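Interferon alpha/beta receptor 1 (Mus musculus, PDB 3WCY) pairs with IFNAR2 to form the cell-surface receptor for type I interferons, whose binding switches on JAK-STAT signalling. Local coordinates at residues Ile9-Leu20 with Asn89-Ser103. Numbering follows the deposited sequence.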
ATOM      1  N   ILE A   9     -40.549  -1.505  -9.708  1.00148.38           N
ATOM      2  CA  ILE A   9     -39.692  -2.684  -9.783  1.00145.71           C
ATOM      3  C   ILE A   9     -38.229  -2.331  -9.487  1.00146.44           C
ATOM      4  O   ILE A   9     -37.754  -1.280  -9.923  1.00145.50           O
ATOM      5  CB  ILE A   9     -39.909  -3.476 -11.110  1.00149.13           C
ATOM      6  CG1 ILE A   9     -39.572  -4.974 -10.964  1.00148.10           C
ATOM      7  CG2 ILE A   9     -39.234  -2.833 -12.330  1.00148.70           C
ATOM      8  CD1 ILE A   9     -40.778  -5.854 -10.665  1.00156.14           C
ATOM      9  N   ASP A  10     -37.534  -3.197  -8.720  1.00141.17           N
ATOM     10  CA  ASP A  10     -36.137  -3.004  -8.312  1.00138.15           C
ATOM     11  C   ASP A  10     -35.137  -3.829  -9.130  1.00139.20           C
ATOM     12  O   ASP A  10     -35.462  -4.921  -9.587  1.00139.58           O
ATOM     13  CB  ASP A  10     -35.963  -3.273  -6.806  1.00139.62           C
ATOM     14  CG  ASP A  10     -35.805  -2.015  -5.975  1.00150.23           C
ATOM     15  OD1 ASP A  10     -34.646  -1.650  -5.663  1.00148.61           O
ATOM     16  OD2 ASP A  10     -36.838  -1.394  -5.634  1.00158.08           O
ATOM     17  N   VAL A  11     -33.917  -3.299  -9.295  1.00132.99           N
ATOM     18  CA  VAL A  11     -32.829  -3.937 -10.040  1.00130.52           C
ATOM     19  C   VAL A  11     -31.669  -4.333  -9.107  1.00129.63           C
ATOM     20  O   VAL A  11     -31.111  -3.476  -8.410  1.00127.70           O
ATOM     21  CB  VAL A  11     -32.377  -3.099 -11.282  1.00134.67           C
ATOM     22  CG1 VAL A  11     -31.938  -1.680 -10.900  1.00133.92           C
ATOM     23  CG2 VAL A  11     -31.291  -3.813 -12.089  1.00132.74           C
ATOM     24  N   TYR A  12     -31.329  -5.638  -9.088  1.00123.60           N
ATOM     25  CA  TYR A  12     -30.229  -6.146  -8.276  1.00120.76           C
ATOM     26  C   TYR A  12     -28.958  -6.217  -9.106  1.00120.74           C
ATOM     27  O   TYR A  12     -28.968  -6.743 -10.223  1.00120.00           O
ATOM     28  CB  TYR A  12     -30.555  -7.506  -7.633  1.00122.41           C
ATOM     29  CG  TYR A  12     -29.510  -7.977  -6.639  1.00122.52           C
ATOM     30  CD1 TYR A  12     -29.507  -7.513  -5.327  1.00124.69           C
ATOM     31  CD2 TYR A  12     -28.526  -8.889  -7.011  1.00121.58           C
ATOM     32  CE1 TYR A  12     -28.552  -7.945  -4.408  1.00124.01           C
ATOM     33  CE2 TYR A  12     -27.558  -9.318  -6.104  1.00121.02           C
ATOM     34  CZ  TYR A  12     -27.574  -8.843  -4.804  1.00129.11           C
ATOM     35  OH  TYR A  12     -26.622  -9.266  -3.907  1.00129.58           O
ATOM     36  N   ILE A  13     -27.871  -5.653  -8.565  1.00114.78           N
ATOM     37  CA  ILE A  13     -26.570  -5.632  -9.227  1.00112.34           C
ATOM     38  C   ILE A  13     -25.520  -6.289  -8.341  1.00112.99           C
ATOM     39  O   ILE A  13     -25.258  -5.834  -7.222  1.00112.04           O
ATOM     40  CB  ILE A  13     -26.117  -4.220  -9.722  1.00115.11           C
ATOM     41  CG1 ILE A  13     -27.290  -3.373 -10.268  1.00117.38           C
ATOM     42  CG2 ILE A  13     -24.984  -4.348 -10.757  1.00114.54           C
ATOM     43  CD1 ILE A  13     -27.045  -1.894 -10.294  1.00125.67           C
ATOM     44  N   ILE A  14     -24.940  -7.372  -8.851  1.00107.74           N
ATOM     45  CA  ILE A  14     -23.864  -8.113  -8.207  1.00105.82           C
ATOM     46  C   ILE A  14     -22.698  -8.058  -9.197  1.00109.29           C
ATOM     47  O   ILE A  14     -22.684  -8.803 -10.186  1.00109.48           O
ATOM     48  CB  ILE A  14     -24.299  -9.539  -7.717  1.00108.78           C
ATOM     49  CG1 ILE A  14     -23.164 -10.304  -7.011  1.00107.28           C
ATOM     50  CG2 ILE A  14     -24.980 -10.379  -8.799  1.00110.46           C
ATOM     51  CD1 ILE A  14     -23.132 -10.143  -5.514  1.00112.14           C
ATOM     52  N   ASP A  15     -21.783  -7.079  -8.981  1.00104.43           N
ATOM     53  CA  ASP A  15     -20.630  -6.783  -9.838  1.00103.32           C
ATOM     54  C   ASP A  15     -21.188  -6.315 -11.191  1.00109.13           C
ATOM     55  O   ASP A  15     -21.918  -5.327 -11.217  1.00108.74           O
ATOM     56  CB  ASP A  15     -19.671  -7.992  -9.961  1.00104.08           C
ATOM     57  CG  ASP A  15     -18.993  -8.399  -8.673  1.00111.68           C
ATOM     58  OD1 ASP A  15     -19.657  -8.370  -7.613  1.00112.41           O
ATOM     59  OD2 ASP A  15     -17.809  -8.772  -8.726  1.00116.88           O
ATOM     60  N   ASP A  16     -20.880  -7.026 -12.295  1.00107.90           N
ATOM     61  CA  ASP A  16     -21.320  -6.646 -13.639  1.00109.90           C
ATOM     62  C   ASP A  16     -22.555  -7.425 -14.108  1.00117.43           C
ATOM     63  O   ASP A  16     -22.970  -7.313 -15.267  1.00117.83           O
ATOM     64  CB  ASP A  16     -20.161  -6.695 -14.647  1.00111.21           C
ATOM     65  CG  ASP A  16     -19.215  -5.516 -14.512  1.00122.61           C
ATOM     66  OD1 ASP A  16     -19.678  -4.358 -14.671  1.00123.83           O
ATOM     67  OD2 ASP A  16     -18.015  -5.747 -14.244  1.00127.98           O
ATOM     68  N   ASN A  17     -23.163  -8.180 -13.176  1.00116.30           N
ATOM     69  CA  ASN A  17     -24.375  -8.957 -13.409  1.00118.60           C
ATOM     70  C   ASN A  17     -25.586  -8.175 -12.918  1.00125.37           C
ATOM     71  O   ASN A  17     -25.560  -7.623 -11.814  1.00124.47           O
ATOM     72  CB  ASN A  17     -24.290 -10.330 -12.736  1.00119.78           C
ATOM     73  CG  ASN A  17     -23.273 -11.249 -13.361  1.00145.97           C
ATOM     74  OD1 ASN A  17     -23.310 -11.543 -14.562  1.00141.84           O
ATOM     75  ND2 ASN A  17     -22.354 -11.747 -12.551  1.00138.70           N
ATOM     76  N   TYR A  18     -26.635  -8.113 -13.754  1.00124.86           N
ATOM     77  CA  TYR A  18     -27.886  -7.405 -13.478  1.00126.94           C
ATOM     78  C   TYR A  18     -29.065  -8.387 -13.435  1.00133.64           C
ATOM     79  O   TYR A  18     -29.027  -9.427 -14.104  1.00133.66           O
ATOM     80  CB  TYR A  18     -28.125  -6.319 -14.542  1.00129.13           C
ATOM     81  CG  TYR A  18     -27.122  -5.184 -14.503  1.00129.85           C
ATOM     82  CD1 TYR A  18     -27.426  -3.980 -13.878  1.00132.09           C
ATOM     83  CD2 TYR A  18     -25.877  -5.305 -15.116  1.00129.24           C
ATOM     84  CE1 TYR A  18     -26.511  -2.928 -13.847  1.00131.03           C
ATOM     85  CE2 TYR A  18     -24.950  -4.263 -15.084  1.00128.96           C
ATOM     86  CZ  TYR A  18     -25.274  -3.075 -14.451  1.00135.60           C
ATOM     87  OH  TYR A  18     -24.363  -2.050 -14.419  1.00135.55           O
ATOM     88  N   THR A  19     -30.105  -8.057 -12.638  1.00131.65           N
ATOM     89  CA  THR A  19     -31.318  -8.871 -12.471  1.00133.10           C
ATOM     90  C   THR A  19     -32.589  -8.023 -12.334  1.00138.28           C
ATOM     91  O   THR A  19     -32.538  -6.914 -11.800  1.00137.43           O
ATOM     92  CB  THR A  19     -31.168  -9.907 -11.335  1.00142.35           C
ATOM     93  OG1 THR A  19     -30.230  -9.437 -10.364  1.00141.66           O
ATOM     94  CG2 THR A  19     -30.748 -11.284 -11.848  1.00140.18           C
ATOM     95  N   LEU A  20     -33.728  -8.560 -12.819  1.00136.76           N
ATOM     96  CA  LEU A  20     -35.035  -7.898 -12.785  1.00158.35           C
ATOM     97  C   LEU A  20     -36.069  -8.717 -12.020  1.00158.66           C
ATOM     98  O   LEU A  20     -36.972  -8.147 -11.413  1.00112.78           O
ATOM     99  CB  LEU A  20     -35.534  -7.611 -14.219  1.00159.78           C
ATOM    100  CG  LEU A  20     -35.798  -6.142 -14.624  1.00165.46           C
ATOM    101  CD1 LEU A  20     -36.961  -5.533 -13.844  1.00168.00           C
ATOM    102  CD2 LEU A  20     -34.531  -5.280 -14.571  1.00164.88           C
ATOM    103  N   ASN A  89     -41.468  -0.357 -18.194  1.00172.90           N
ATOM    104  CA  ASN A  89     -40.317  -0.054 -17.344  1.00173.10           C
ATOM    105  C   ASN A  89     -39.595   1.231 -17.752  1.00177.43           C
ATOM    106  O   ASN A  89     -39.319   1.442 -18.933  1.00177.50           O
ATOM    107  CB  ASN A  89     -39.345  -1.246 -17.309  1.00170.14           C
ATOM    108  CG  ASN A  89     -38.198  -1.103 -16.332  1.00191.08           C
ATOM    109  OD1 ASN A  89     -38.354  -1.263 -15.118  1.00183.86           O
ATOM    110  ND2 ASN A  89     -37.008  -0.827 -16.847  1.00182.31           N
ATOM    111  N   GLU A  90     -39.342   2.047 -16.727  1.00173.16           N
ATOM    112  CA  GLU A  90     -38.738   3.372 -16.793  1.00172.14           C
ATOM    113  C   GLU A  90     -38.726   3.909 -15.354  1.00174.45           C
ATOM    114  O   GLU A  90     -39.654   4.593 -14.924  1.00171.84           O
ATOM    115  CB  GLU A  90     -39.547   4.294 -17.702  1.00174.97           C
ATOM    116  CG  GLU A  90     -39.131   5.755 -17.633  1.00180.50           C
ATOM    117  CD  GLU A  90     -38.512   6.245 -18.927  1.00189.99           C
ATOM    118  OE1 GLU A  90     -37.731   7.220 -18.882  1.00181.38           O
ATOM    119  OE2 GLU A  90     -38.805   5.658 -19.990  1.00188.20           O
ATOM    120  N   VAL A  91     -37.667   3.573 -14.621  1.00172.42           N
ATOM    121  CA  VAL A  91     -37.567   3.745 -13.183  1.00170.40           C
ATOM    122  C   VAL A  91     -36.828   5.025 -12.864  1.00171.69           C
ATOM    123  O   VAL A  91     -36.744   5.932 -13.692  1.00171.59           O
ATOM    124  CB  VAL A  91     -36.834   2.561 -12.524  1.00172.62           C
ATOM    125  CG1 VAL A  91     -35.349   2.611 -12.846  1.00169.47           C
ATOM    126  CG2 VAL A  91     -37.062   2.570 -11.020  1.00172.49           C
ATOM    127  N   ASP A  92     -36.289   5.095 -11.656  1.00165.96           N
ATOM    128  CA  ASP A  92     -35.532   6.279 -11.246  1.00163.97           C
ATOM    129  C   ASP A  92     -34.083   6.199 -11.779  1.00162.43           C
ATOM    130  O   ASP A  92     -33.414   5.192 -11.523  1.00159.89           O
ATOM    131  CB  ASP A  92     -35.548   6.411  -9.707  1.00165.92           C
ATOM    132  CG  ASP A  92     -34.917   7.679  -9.159  1.00178.39           C
ATOM    133  OD1 ASP A  92     -33.668   7.740  -9.088  1.00176.69           O
ATOM    134  OD2 ASP A  92     -35.672   8.583  -8.739  1.00187.39           O
ATOM    135  N   PRO A  93     -33.581   7.230 -12.514  1.00157.22           N
ATOM    136  CA  PRO A  93     -32.186   7.179 -13.003  1.00153.78           C
ATOM    137  C   PRO A  93     -31.171   7.168 -11.856  1.00152.75           C
ATOM    138  O   PRO A  93     -31.306   7.943 -10.903  1.00152.55           O
ATOM    139  CB  PRO A  93     -32.061   8.433 -13.876  1.00156.42           C
ATOM    140  CG  PRO A  93     -33.112   9.353 -13.383  1.00163.43           C
ATOM    141  CD  PRO A  93     -34.245   8.489 -12.915  1.00160.72           C
ATOM    142  N   PHE A  94     -30.173   6.264 -11.937  1.00145.03           N
ATOM    143  CA  PHE A  94     -29.165   6.091 -10.886  1.00141.52           C
ATOM    144  C   PHE A  94     -27.735   5.821 -11.393  1.00139.15           C
ATOM    145  O   PHE A  94     -27.542   5.436 -12.549  1.00138.18           O
ATOM    146  CB  PHE A  94     -29.611   4.965  -9.921  1.00143.51           C
ATOM    147  CG  PHE A  94     -29.558   3.569 -10.499  1.00144.60           C
ATOM    148  CD1 PHE A  94     -28.475   2.736 -10.249  1.00145.64           C
ATOM    149  CD2 PHE A  94     -30.594   3.083 -11.289  1.00148.76           C
ATOM    150  CE1 PHE A  94     -28.418   1.451 -10.795  1.00146.30           C
ATOM    151  CE2 PHE A  94     -30.537   1.797 -11.832  1.00151.35           C
ATOM    152  CZ  PHE A  94     -29.450   0.989 -11.579  1.00147.27           C
ATOM    153  N   ILE A  95     -26.747   5.988 -10.493  1.00131.37           N
ATOM    154  CA  ILE A  95     -25.341   5.686 -10.758  1.00127.91           C
ATOM    155  C   ILE A  95     -25.124   4.235 -10.268  1.00128.51           C
ATOM    156  O   ILE A  95     -25.268   3.986  -9.066  1.00128.28           O
ATOM    157  CB  ILE A  95     -24.374   6.704 -10.083  1.00129.69           C
ATOM    158  CG1 ILE A  95     -24.629   8.145 -10.564  1.00130.94           C
ATOM    159  CG2 ILE A  95     -22.912   6.313 -10.305  1.00128.20           C
ATOM    160  CD1 ILE A  95     -25.272   9.032  -9.515  1.00138.93           C
ATOM    161  N   PRO A  96     -24.816   3.266 -11.169  1.00122.16           N
ATOM    162  CA  PRO A  96     -24.681   1.859 -10.731  1.00120.45           C
ATOM    163  C   PRO A  96     -23.653   1.530  -9.640  1.00120.14           C
ATOM    164  O   PRO A  96     -23.825   0.533  -8.945  1.00119.81           O
ATOM    165  CB  PRO A  96     -24.420   1.093 -12.035  1.00122.08           C
ATOM    166  CG  PRO A  96     -23.974   2.116 -13.015  1.00126.52           C
ATOM    167  CD  PRO A  96     -24.658   3.388 -12.634  1.00123.45           C
ATOM    168  N   PHE A  97     -22.619   2.369  -9.473  1.00113.66           N
ATOM    169  CA  PHE A  97     -21.538   2.205  -8.494  1.00111.07           C
ATOM    170  C   PHE A  97     -21.975   2.244  -7.012  1.00113.91           C
ATOM    171  O   PHE A  97     -21.238   1.755  -6.154  1.00111.85           O
ATOM    172  CB  PHE A  97     -20.402   3.207  -8.792  1.00111.63           C
ATOM    173  CG  PHE A  97     -19.170   3.141  -7.917  1.00111.46           C
ATOM    174  CD1 PHE A  97     -18.441   1.962  -7.797  1.00113.33           C
ATOM    175  CD2 PHE A  97     -18.714   4.270  -7.247  1.00112.89           C
ATOM    176  CE1 PHE A  97     -17.301   1.906  -6.991  1.00112.69           C
ATOM    177  CE2 PHE A  97     -17.559   4.216  -6.463  1.00114.11           C
ATOM    178  CZ  PHE A  97     -16.865   3.034  -6.336  1.00111.14           C
ATOM    179  N   TYR A  98     -23.162   2.798  -6.710  1.00112.11           N
ATOM    180  CA  TYR A  98     -23.665   2.865  -5.334  1.00112.83           C
ATOM    181  C   TYR A  98     -24.550   1.657  -4.963  1.00117.23           C
ATOM    182  O   TYR A  98     -24.528   1.212  -3.814  1.00116.62           O
ATOM    183  CB  TYR A  98     -24.423   4.184  -5.075  1.00115.85           C
ATOM    184  CG  TYR A  98     -23.607   5.449  -5.240  1.00117.25           C
ATOM    185  CD1 TYR A  98     -22.600   5.778  -4.336  1.00118.13           C
ATOM    186  CD2 TYR A  98     -23.910   6.372  -6.238  1.00118.93           C
ATOM    187  CE1 TYR A  98     -21.864   6.957  -4.466  1.00118.56           C
ATOM    188  CE2 TYR A  98     -23.196   7.565  -6.366  1.00119.34           C
ATOM    189  CZ  TYR A  98     -22.172   7.854  -5.475  1.00126.20           C
ATOM    190  OH  TYR A  98     -21.458   9.024  -5.599  1.00126.82           O
ATOM    191  N   THR A  99     -25.326   1.141  -5.927  1.00114.64           N
ATOM    192  CA  THR A  99     -26.237   0.010  -5.712  1.00115.74           C
ATOM    193  C   THR A  99     -25.605  -1.368  -5.949  1.00117.65           C
ATOM    194  O   THR A  99     -26.209  -2.383  -5.578  1.00117.90           O
ATOM    195  CB  THR A  99     -27.545   0.189  -6.509  1.00129.41           C
ATOM    196  OG1 THR A  99     -27.241   0.487  -7.875  1.00129.39           O
ATOM    197  CG2 THR A  99     -28.457   1.259  -5.916  1.00130.55           C
ATOM    198  N   ALA A 100     -24.406  -1.411  -6.565  1.00112.04           N
ATOM    199  CA  ALA A 100     -23.703  -2.663  -6.882  1.00110.30           C
ATOM    200  C   ALA A 100     -23.090  -3.356  -5.665  1.00111.52           C
ATOM    201  O   ALA A 100     -22.416  -2.716  -4.854  1.00110.74           O
ATOM    202  CB  ALA A 100     -22.642  -2.424  -7.943  1.00109.75           C
ATOM    203  N   HIS A 101     -23.331  -4.671  -5.555  1.00106.39           N
ATOM    204  CA  HIS A 101     -22.827  -5.532  -4.486  1.00104.53           C
ATOM    205  C   HIS A 101     -21.526  -6.194  -4.917  1.00103.74           C
ATOM    206  O   HIS A 101     -21.246  -6.296  -6.116  1.00102.96           O
ATOM    207  CB  HIS A 101     -23.857  -6.624  -4.149  1.00106.64           C
ATOM    208  CG  HIS A 101     -25.078  -6.121  -3.450  1.00111.69           C
ATOM    209  ND1 HIS A 101     -25.203  -6.196  -2.074  1.00113.82           N
ATOM    210  CD2 HIS A 101     -26.194  -5.554  -3.961  1.00114.91           C
ATOM    211  CE1 HIS A 101     -26.387  -5.680  -1.793  1.00114.99           C
ATOM    212  NE2 HIS A 101     -27.019  -5.279  -2.896  1.00116.10           N
ATOM    213  N   MET A 102     -20.754  -6.679  -3.938  1.00 97.22           N
ATOM    214  CA  MET A 102     -19.484  -7.363  -4.168  1.00 94.52           C
ATOM    215  C   MET A 102     -19.642  -8.876  -4.054  1.00 96.89           C
ATOM    216  O   MET A 102     -19.998  -9.378  -2.981  1.00 97.02           O
ATOM    217  CB  MET A 102     -18.446  -6.888  -3.156  1.00 95.64           C
ATOM    218  CG  MET A 102     -17.706  -5.671  -3.585  1.00 98.31           C
ATOM    219  SD  MET A 102     -16.839  -4.952  -2.185  1.00102.00           S
ATOM    220  CE  MET A 102     -15.593  -6.163  -1.922  1.00 97.75           C
ATOM    221  N   SER A 103     -19.350  -9.607  -5.151  1.00 91.44           N
ATOM    222  CA  SER A 103     -19.403 -11.073  -5.170  1.00 90.27           C
ATOM    223  C   SER A 103     -18.178 -11.589  -4.404  1.00 90.60           C
ATOM    224  O   SER A 103     -17.195 -10.857  -4.334  1.00 88.38           O
ATOM    225  CB  SER A 103     -19.404 -11.598  -6.604  1.00 93.05           C
ATOM    226  OG  SER A 103     -18.163 -11.348  -7.240  1.00100.19           O
TER
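The carboxylate of D15 grips S103 with both oxygens: OD1 takes the backbone N of S103 on its syn lone pair at 2.8 Å, while S103 OG donates to OD2 from above the carboxylate plane. The pair closes a parallel strand pairing in the first fibronectin type III domain, where 100-101 runs beside the first strand of the 12-19 hairpin, and illustrates how an acidic side chain can prolong a backbone pattern past its last bridge. Before it, H101 N donates to I13 O (2.8 Å, 166°), and D15 N returns a more bent bond to H101 O. With an alanine here instead of D15, the N-H and hydroxyl of S103 would probably lose both of these acceptors. On the I14 side of the sheet, the Y12 and H101 rings lie near parallel (25°) but slid apart, with little overlap; Y12 reaches its partner because its CG stands anti to the backbone N (chi1 -172°). On the A100 side, I13 packs among A100, F94 and P96, its CG2 over one face of the Y18 ring, offset toward the rim. I13 CD1 meets the F94 ring at its edge, 3.7 Å from F94 CE1, while V11 CG1 approaches F94 CZ obliquely.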